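Local coordinates for Pbp related beta-lactamase (Pyrococcus abyssi, PDB 2QMI) that acts as a self-compartmentalizing peptidase of the penicillin-binding protein and beta-lactamase family, assembling from eight identical subunits, at the interface of chains A and B. Numbering follows the deposited sequence. Chains: chain A/B, Pbp related beta-lactamase.

Contact 1: the interface of chains A and B. Residues chain A 112-113, 148-151, 159; chain B 372-373, 438, 440-443, 445.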
# COMPACT_ATOMS: atom_id res chain seq x y z
N PRO A 112 6.82 -35.79 26.44
CA PRO A 112 6.93 -35.27 25.07
C PRO A 112 7.86 -34.06 25.03
O PRO A 112 8.16 -33.45 26.06
CB PRO A 112 5.49 -34.95 24.71
CG PRO A 112 4.89 -34.58 26.03
CD PRO A 112 5.47 -35.59 26.98
N SER A 113 8.31 -33.73 23.83
CA SER A 113 9.23 -32.63 23.63
C SER A 113 8.81 -31.29 24.18
O SER A 113 7.63 -30.93 24.18
CB SER A 113 9.54 -32.48 22.14
OG SER A 113 10.19 -31.25 21.88
N LYS A 148 5.78 -33.00 35.04
CA LYS A 148 4.34 -32.74 34.91
C LYS A 148 3.88 -32.76 33.45
O LYS A 148 2.68 -32.71 33.17
CB LYS A 148 3.97 -31.37 35.49
CG LYS A 148 4.27 -31.17 36.95
CD LYS A 148 3.62 -29.88 37.44
CE LYS A 148 3.97 -29.56 38.88
NZ LYS A 148 5.38 -29.08 39.01
N TRP A 149 4.84 -32.82 32.54
CA TRP A 149 4.56 -32.81 31.11
C TRP A 149 4.36 -34.22 30.54
O TRP A 149 3.73 -34.38 29.49
CB TRP A 149 5.72 -32.11 30.40
CG TRP A 149 5.45 -31.69 28.99
CD1 TRP A 149 6.12 -32.09 27.88
CD2 TRP A 149 4.49 -30.71 28.56
NE1 TRP A 149 5.66 -31.41 26.77
CE2 TRP A 149 4.66 -30.56 27.16
CE3 TRP A 149 3.52 -29.93 29.21
CZ2 TRP A 149 3.88 -29.68 26.41
CZ3 TRP A 149 2.75 -29.05 28.46
CH2 TRP A 149 2.93 -28.93 27.07
N ALA A 150 4.88 -35.22 31.24
CA ALA A 150 4.79 -36.62 30.82
C ALA A 150 3.37 -37.04 30.44
O ALA A 150 2.39 -36.52 30.98
CB ALA A 150 5.32 -37.53 31.92
N VAL A 151 3.26 -37.98 29.50
CA VAL A 151 1.97 -38.47 29.05
C VAL A 151 1.89 -40.00 29.12
O VAL A 151 0.81 -40.57 29.10
CB VAL A 151 1.69 -38.03 27.61
CG1 VAL A 151 1.62 -36.51 27.55
CG2 VAL A 151 2.78 -38.55 26.68
N PHE A 159 9.36 -40.10 22.07
CA PHE A 159 9.14 -38.68 21.83
C PHE A 159 10.55 -38.09 21.77
O PHE A 159 11.28 -38.14 22.76
CB PHE A 159 8.37 -38.02 22.99
CG PHE A 159 6.91 -38.41 23.07
CD1 PHE A 159 6.01 -38.00 22.09
CD2 PHE A 159 6.44 -39.18 24.13
CE1 PHE A 159 4.66 -38.35 22.16
CE2 PHE A 159 5.08 -39.54 24.21
CZ PHE A 159 4.20 -39.12 23.23
N GLY B 372 3.34 -25.05 23.37
CA GLY B 372 4.08 -26.12 24.01
C GLY B 372 4.44 -25.81 25.45
O GLY B 372 3.91 -24.86 26.04
N TYR B 373 5.35 -26.60 26.00
CA TYR B 373 5.81 -26.44 27.38
C TYR B 373 6.16 -24.99 27.67
O TYR B 373 7.04 -24.42 27.04
CB TYR B 373 7.04 -27.33 27.61
CG TYR B 373 7.68 -27.21 28.97
CD1 TYR B 373 7.23 -27.97 30.05
CD2 TYR B 373 8.76 -26.36 29.18
CE1 TYR B 373 7.85 -27.90 31.30
CE2 TYR B 373 9.38 -26.27 30.42
CZ TYR B 373 8.93 -27.05 31.47
OH TYR B 373 9.56 -26.97 32.68
N ILE B 438 -1.26 -34.15 20.57
CA ILE B 438 -0.03 -34.93 20.46
C ILE B 438 0.23 -35.08 18.97
O ILE B 438 -0.53 -35.74 18.26
CB ILE B 438 -0.17 -36.32 21.11
CG1 ILE B 438 -0.61 -36.18 22.56
CG2 ILE B 438 1.17 -37.06 21.05
CD1 ILE B 438 0.32 -35.36 23.43
N GLU B 440 3.41 -36.05 16.57
CA GLU B 440 4.77 -36.58 16.49
C GLU B 440 5.50 -36.42 17.82
O GLU B 440 5.06 -36.96 18.84
CB GLU B 440 5.58 -35.91 15.37
CG GLU B 440 6.87 -36.70 15.06
CD GLU B 440 8.10 -35.83 14.91
OE1 GLU B 440 8.15 -34.76 15.56
OE2 GLU B 440 9.02 -36.22 14.16
N ARG B 441 6.61 -35.68 17.83
CA ARG B 441 7.40 -35.49 19.05
C ARG B 441 6.81 -34.48 20.03
O ARG B 441 7.11 -34.51 21.22
CB ARG B 441 8.82 -35.03 18.69
CG ARG B 441 8.92 -33.54 18.31
CD ARG B 441 10.29 -33.19 17.74
NE ARG B 441 10.51 -33.82 16.44
CZ ARG B 441 11.61 -33.67 15.70
NH1 ARG B 441 12.61 -32.90 16.13
NH2 ARG B 441 11.71 -34.28 14.53
N TYR B 442 5.96 -33.58 19.52
CA TYR B 442 5.38 -32.53 20.34
C TYR B 442 4.07 -32.80 21.06
O TYR B 442 3.27 -33.65 20.64
CB TYR B 442 5.16 -31.27 19.50
CG TYR B 442 6.34 -30.82 18.68
CD1 TYR B 442 7.46 -30.26 19.29
CD2 TYR B 442 6.33 -30.95 17.29
CE1 TYR B 442 8.55 -29.84 18.52
CE2 TYR B 442 7.41 -30.54 16.52
CZ TYR B 442 8.51 -29.98 17.14
OH TYR B 442 9.57 -29.56 16.37
N ARG B 443 3.87 -32.06 22.14
CA ARG B 443 2.64 -32.08 22.92
C ARG B 443 2.27 -30.60 22.98
O ARG B 443 3.07 -29.78 23.42
CB ARG B 443 2.85 -32.60 24.34
CG ARG B 443 1.56 -32.48 25.17
CD ARG B 443 1.69 -32.89 26.62
NE ARG B 443 0.42 -32.67 27.31
CZ ARG B 443 0.18 -32.92 28.60
NH1 ARG B 443 1.12 -33.42 29.38
NH2 ARG B 443 -1.03 -32.68 29.11
N ILE B 445 -0.90 -27.68 23.99
CA ILE B 445 -2.13 -27.47 24.74
C ILE B 445 -2.80 -26.18 24.32
O ILE B 445 -2.14 -25.15 24.14
CB ILE B 445 -1.86 -27.42 26.26
CG1 ILE B 445 -1.21 -28.73 26.72
CG2 ILE B 445 -3.16 -27.18 27.02
CD1 ILE B 445 -0.95 -28.81 28.22
O HOH W 1 6.14 -28.53 23.84
O HOH W 2 0.93 -34.70 31.98
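The six-membered ring of A:Trp149 is sandwiched between two groups of chain B. On one face sits B:Tyr373, its CA 4.0 Å from the ring centroid; on the other lies B:Arg443, whose CD stands 3.9 Å from that centroid, both as CH-pi contacts. B:Ile445 meets the outer rim tip to tip, CD1 3.7 Å from A:Trp149 CZ3. B:Arg443 runs fully extended, CG anti to the backbone N (chi1 175°), with its CB alongside the A:Pro112 ring and its CD and guanidinium sliding past A:Val151 CG1. At its end NH1 donates to the backbone carbonyl of A:Trp149 (NH1 to O 2.8 Å); the oxygen lies in the guanidinium plane, but the donor stands 48° out of the carbonyl plane. NH1 also meets water 2, which is held by the carbonyls of A:Lys148 and A:Ala150. Further along, A:Ser113 N gives a straighter bond to B:Arg441 O (3.0 Å), within the carbonyl plane, in a parallel bridge of A:Ser113 with B:Tyr442. A:Phe159 turns its edge to B:Glu440 O and crosses B:Ile438. In the second shell, A:Trp149 NE1 donates to A:Ser113 O from well above the carbonyl plane, a bond that may help set the turn of the indole, while water 1 links that carbonyl to B:Tyr373 N. B:Glu440 OE1 accepts from both N and NE of B:Arg441, whose chain bends at chi3. The patch joins the C-terminal octamerisation region of one subunit to the beta-lactamase-like region of its neighbour.

Contact 2: the interface of chains A and B. Residues chain A 394-397; chain B 122, 125, 127-128, 215, 218.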
# COMPACT_ATOMS: atom_id res chain seq x y z
N GLY A 394 -9.42 -17.11 -10.21
CA GLY A 394 -10.59 -16.27 -10.01
C GLY A 394 -10.45 -15.55 -8.68
O GLY A 394 -10.45 -16.18 -7.62
N ARG A 395 -10.33 -14.22 -8.74
CA ARG A 395 -10.17 -13.40 -7.54
C ARG A 395 -11.47 -13.30 -6.75
O ARG A 395 -11.51 -12.71 -5.67
CB ARG A 395 -9.72 -11.99 -7.93
CG ARG A 395 -8.55 -11.96 -8.90
CD ARG A 395 -8.48 -10.59 -9.59
NE ARG A 395 -9.79 -10.17 -10.06
CZ ARG A 395 -10.00 -9.17 -10.92
NH1 ARG A 395 -8.97 -8.48 -11.40
NH2 ARG A 395 -11.23 -8.86 -11.29
N ALA A 396 -12.53 -13.90 -7.28
CA ALA A 396 -13.84 -13.86 -6.62
C ALA A 396 -14.20 -15.19 -5.99
O ALA A 396 -14.88 -15.23 -4.95
CB ALA A 396 -14.91 -13.44 -7.63
N PHE A 397 -13.76 -16.28 -6.61
CA PHE A 397 -14.06 -17.62 -6.10
C PHE A 397 -12.88 -18.59 -6.15
O PHE A 397 -13.00 -19.69 -6.69
CB PHE A 397 -15.23 -18.21 -6.91
CG PHE A 397 -16.42 -17.31 -6.95
CD1 PHE A 397 -17.20 -17.11 -5.81
CD2 PHE A 397 -16.75 -16.63 -8.12
CE1 PHE A 397 -18.29 -16.23 -5.83
CE2 PHE A 397 -17.84 -15.75 -8.15
CZ PHE A 397 -18.61 -15.55 -7.00
N ASP B 122 -20.37 -17.59 -12.96
CA ASP B 122 -19.25 -16.83 -12.41
C ASP B 122 -19.22 -15.45 -13.07
O ASP B 122 -19.13 -14.43 -12.39
CB ASP B 122 -17.93 -17.56 -12.67
CG ASP B 122 -16.73 -16.76 -12.24
OD1 ASP B 122 -16.50 -16.63 -11.01
OD2 ASP B 122 -16.02 -16.24 -13.12
N VAL B 125 -21.99 -12.88 -12.19
CA VAL B 125 -21.95 -12.35 -10.83
C VAL B 125 -20.72 -11.46 -10.62
O VAL B 125 -20.34 -11.15 -9.49
CB VAL B 125 -21.95 -13.52 -9.79
CG1 VAL B 125 -21.83 -12.97 -8.39
CG2 VAL B 125 -23.24 -14.30 -9.91
N GLY B 127 -17.59 -12.19 -11.66
CA GLY B 127 -16.38 -12.96 -11.46
C GLY B 127 -15.40 -12.82 -12.61
O GLY B 127 -15.56 -11.95 -13.46
N ASP B 128 -14.40 -13.69 -12.66
CA ASP B 128 -13.40 -13.61 -13.72
C ASP B 128 -13.69 -14.23 -15.08
O ASP B 128 -13.37 -13.60 -16.10
CB ASP B 128 -12.06 -14.12 -13.22
CG ASP B 128 -11.20 -13.00 -12.70
OD1 ASP B 128 -11.64 -12.30 -11.77
OD2 ASP B 128 -10.08 -12.82 -13.24
N ILE B 215 -24.57 -13.36 -2.82
CA ILE B 215 -23.28 -14.02 -2.81
C ILE B 215 -22.40 -13.28 -1.82
O ILE B 215 -22.39 -12.05 -1.77
CB ILE B 215 -22.65 -14.01 -4.21
CG1 ILE B 215 -23.39 -15.02 -5.09
CG2 ILE B 215 -21.18 -14.34 -4.14
CD1 ILE B 215 -22.82 -15.18 -6.46
N LYS B 218 -15.38 -11.40 -0.44
CA LYS B 218 -14.23 -11.73 0.40
C LYS B 218 -14.11 -10.91 1.69
O LYS B 218 -13.33 -11.26 2.58
CB LYS B 218 -12.94 -11.66 -0.43
CG LYS B 218 -12.98 -12.63 -1.61
CD LYS B 218 -11.61 -12.93 -2.21
CE LYS B 218 -11.69 -14.16 -3.14
NZ LYS B 218 -10.37 -14.55 -3.77
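A:Phe397 leaves its backbone with CG anti to the carbonyl carbon (chi1 -53°), so that CB carries the ring towards chain B. On one flank CD2 and then CE2 pass the B:Asp122 carboxylate, whose OD1 lies in the ring plane at the edge, 3.3 Å from CE2; the carboxylate is turned 73° from the ring. On the other flank CE1 meets B:Ile215 CG2 at 3.8 Å, also at the edge, the two side chains crossing near a right angle. The tip, CZ, touches the same methyl and points towards B:Val125. One face of the ring is covered near its rim by A:Ala396 CB, the methyl of the preceding residue. Beside this plug, A:Arg395 bends at chi3 (-47°) and brings NE to 3.3 Å from B:Asp128 OD1, a salt bridge in which guanidinium and carboxylate stand almost perpendicular, so the pairing is not side-on and two-pronged. B:Lys218, extended beyond CG, sends NZ to the backbone carbonyl A:Arg395 O in a weak hydrogen bond of 2.9 Å. The chain A residues belong to the loop between strands 387-392 and 400-405 of the octamerisation region; it inserts between the end of helix 116-124 with its following loop and strand 213-216 with B:Lys218, all in the beta-lactamase-like region of chain B.

Contact 3: the interface of chains A and B. Residues chain A 113-116, 118-119, 129, 131, 142; chain B 376-377, 442.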
# COMPACT_ATOMS: atom_id res chain seq x y z
N SER A 113 8.31 -33.73 23.83
CA SER A 113 9.23 -32.63 23.63
C SER A 113 8.81 -31.29 24.18
O SER A 113 7.63 -30.93 24.18
CB SER A 113 9.54 -32.48 22.14
OG SER A 113 10.19 -31.25 21.88
N LEU A 114 9.79 -30.56 24.68
CA LEU A 114 9.55 -29.21 25.15
C LEU A 114 10.02 -28.49 23.88
O LEU A 114 10.94 -28.96 23.22
CB LEU A 114 10.47 -28.89 26.34
CG LEU A 114 10.65 -29.94 27.46
CD1 LEU A 114 11.59 -29.37 28.53
CD2 LEU A 114 9.31 -30.32 28.07
N GLY A 115 9.41 -27.39 23.51
CA GLY A 115 9.86 -26.72 22.30
C GLY A 115 11.14 -25.94 22.53
O GLY A 115 11.41 -24.97 21.82
N TYR A 116 11.95 -26.38 23.50
CA TYR A 116 13.19 -25.70 23.85
C TYR A 116 14.12 -25.32 22.69
O TYR A 116 14.35 -24.14 22.45
CB TYR A 116 13.94 -26.54 24.92
CG TYR A 116 15.43 -26.73 24.73
CD1 TYR A 116 15.98 -28.02 24.62
CD2 TYR A 116 16.29 -25.64 24.61
CE1 TYR A 116 17.34 -28.20 24.38
CE2 TYR A 116 17.66 -25.82 24.37
CZ TYR A 116 18.17 -27.10 24.25
OH TYR A 116 19.50 -27.28 23.96
N GLU A 118 13.62 -25.51 19.47
CA GLU A 118 12.88 -24.79 18.45
C GLU A 118 12.79 -23.30 18.79
O GLU A 118 13.08 -22.44 17.96
CB GLU A 118 11.46 -25.35 18.30
CG GLU A 118 11.38 -26.72 17.64
CD GLU A 118 11.75 -27.87 18.57
OE1 GLU A 118 12.03 -27.62 19.77
OE2 GLU A 118 11.74 -29.03 18.11
N ALA A 119 12.40 -23.01 20.03
CA ALA A 119 12.27 -21.62 20.50
C ALA A 119 13.62 -20.90 20.56
O ALA A 119 13.73 -19.75 20.16
CB ALA A 119 11.61 -21.59 21.86
N ASN A 129 9.74 -15.95 18.47
CA ASN A 129 9.78 -16.39 19.86
C ASN A 129 11.14 -16.14 20.49
O ASN A 129 12.02 -15.53 19.86
CB ASN A 129 9.35 -17.86 20.02
CG ASN A 129 9.93 -18.74 18.96
OD1 ASN A 129 11.12 -18.66 18.65
ND2 ASN A 129 9.09 -19.62 18.40
N LEU A 131 13.98 -17.75 23.83
CA LEU A 131 14.35 -18.61 24.97
C LEU A 131 15.87 -18.51 25.10
O LEU A 131 16.60 -19.41 24.69
CB LEU A 131 13.93 -20.07 24.71
CG LEU A 131 14.15 -21.03 25.90
CD1 LEU A 131 13.35 -20.53 27.11
CD2 LEU A 131 13.72 -22.45 25.53
N PHE A 142 15.02 -24.12 33.43
CA PHE A 142 13.78 -23.95 32.67
C PHE A 142 12.90 -25.22 32.68
O PHE A 142 11.69 -25.15 32.89
CB PHE A 142 14.13 -23.58 31.22
CG PHE A 142 12.94 -23.38 30.33
CD1 PHE A 142 12.04 -22.35 30.56
CD2 PHE A 142 12.73 -24.22 29.24
CE1 PHE A 142 10.94 -22.15 29.71
CE2 PHE A 142 11.63 -24.04 28.38
CZ PHE A 142 10.74 -23.00 28.62
N THR B 376 6.83 -22.25 24.65
CA THR B 376 7.99 -22.21 23.76
C THR B 376 7.60 -22.06 22.29
O THR B 376 8.11 -21.17 21.59
CB THR B 376 8.86 -23.49 23.91
OG1 THR B 376 8.03 -24.65 23.74
CG2 THR B 376 9.51 -23.51 25.27
N ILE B 377 6.72 -22.94 21.82
CA ILE B 377 6.28 -22.89 20.44
C ILE B 377 4.77 -22.65 20.33
O ILE B 377 4.00 -23.07 21.19
CB ILE B 377 6.65 -24.19 19.71
CG1 ILE B 377 6.08 -25.39 20.47
CG2 ILE B 377 8.16 -24.28 19.60
CD1 ILE B 377 6.42 -26.73 19.86
N TYR B 442 5.96 -33.58 19.52
CA TYR B 442 5.38 -32.53 20.34
C TYR B 442 4.07 -32.80 21.06
O TYR B 442 3.27 -33.65 20.64
CB TYR B 442 5.16 -31.27 19.50
CG TYR B 442 6.34 -30.82 18.68
CD1 TYR B 442 7.46 -30.26 19.29
CD2 TYR B 442 6.33 -30.95 17.29
CE1 TYR B 442 8.55 -29.84 18.52
CE2 TYR B 442 7.41 -30.54 16.52
CZ TYR B 442 8.51 -29.98 17.14
OH TYR B 442 9.57 -29.56 16.37
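B:Thr376 places OG1 in the crowded position between its backbone N and carbonyl carbon (chi1 53°), which leaves CG2 anti to the carbonyl carbon; the hydroxyl and methyl thus face different parts of chain A's penicillin-binding-protein/beta-lactamase-type region. A:Glu118 bends at chi2 (78°), bringing its carboxylate up to B:Tyr442. The B:Thr376 hydroxyl OG1 lies 3.1 Å from A:Gly115 N, close enough for a hydrogen bond from the amide, though a strongly bent one, just ahead of helix 116-124. Its methyl crosses obliquely to A:Phe142, with CG2 3.6 Å from CZ at the tip of the ring; A:Leu131 CD1 lies centrally over one face of that ring and backs it from within chain A. A:Ala119 CB closes against the threonine backbone, 3.5 Å from B:Thr376 O. The next residue, B:Ile377, turns CG2 onto A:Glu118 CB (3.7 Å), packing against the aliphatic start of the acid. At the far end of A:Glu118, the phenol of B:Tyr442 comes tip to tip and donates OH to A:Glu118 OE2 at 2.8 Å. Carboxylate and ring planes stand 73° apart; A:Glu118 CD lies at the ring edge, in plane, while OE2 is met from above the carboxylate plane. A:Ser113 OG, anti to its backbone N, donates to A:Leu114 O (2.8 Å), which may brace the segment that leads into the helix.

Contact 1 and contact 3 are neighbouring parts of one interface: the centres of their C-alpha atoms are about 10 Å apart, and A:Ser113 and B:Tyr442 belong to both. The C-alpha centre of contact 2 lies about 43 Å from that of contact 1 and about 42 Å from that of contact 3, with the roles of the chains exchanged, since chain A there supplies the octamerisation region. Helix 116-124 serves contact 3 in chain A and contact 2 in chain B. Because the interface is two-fold symmetric, each contact recurs with the chains swapped, so the two subunits hold each other reciprocally, a pairing that would contribute to the octamer.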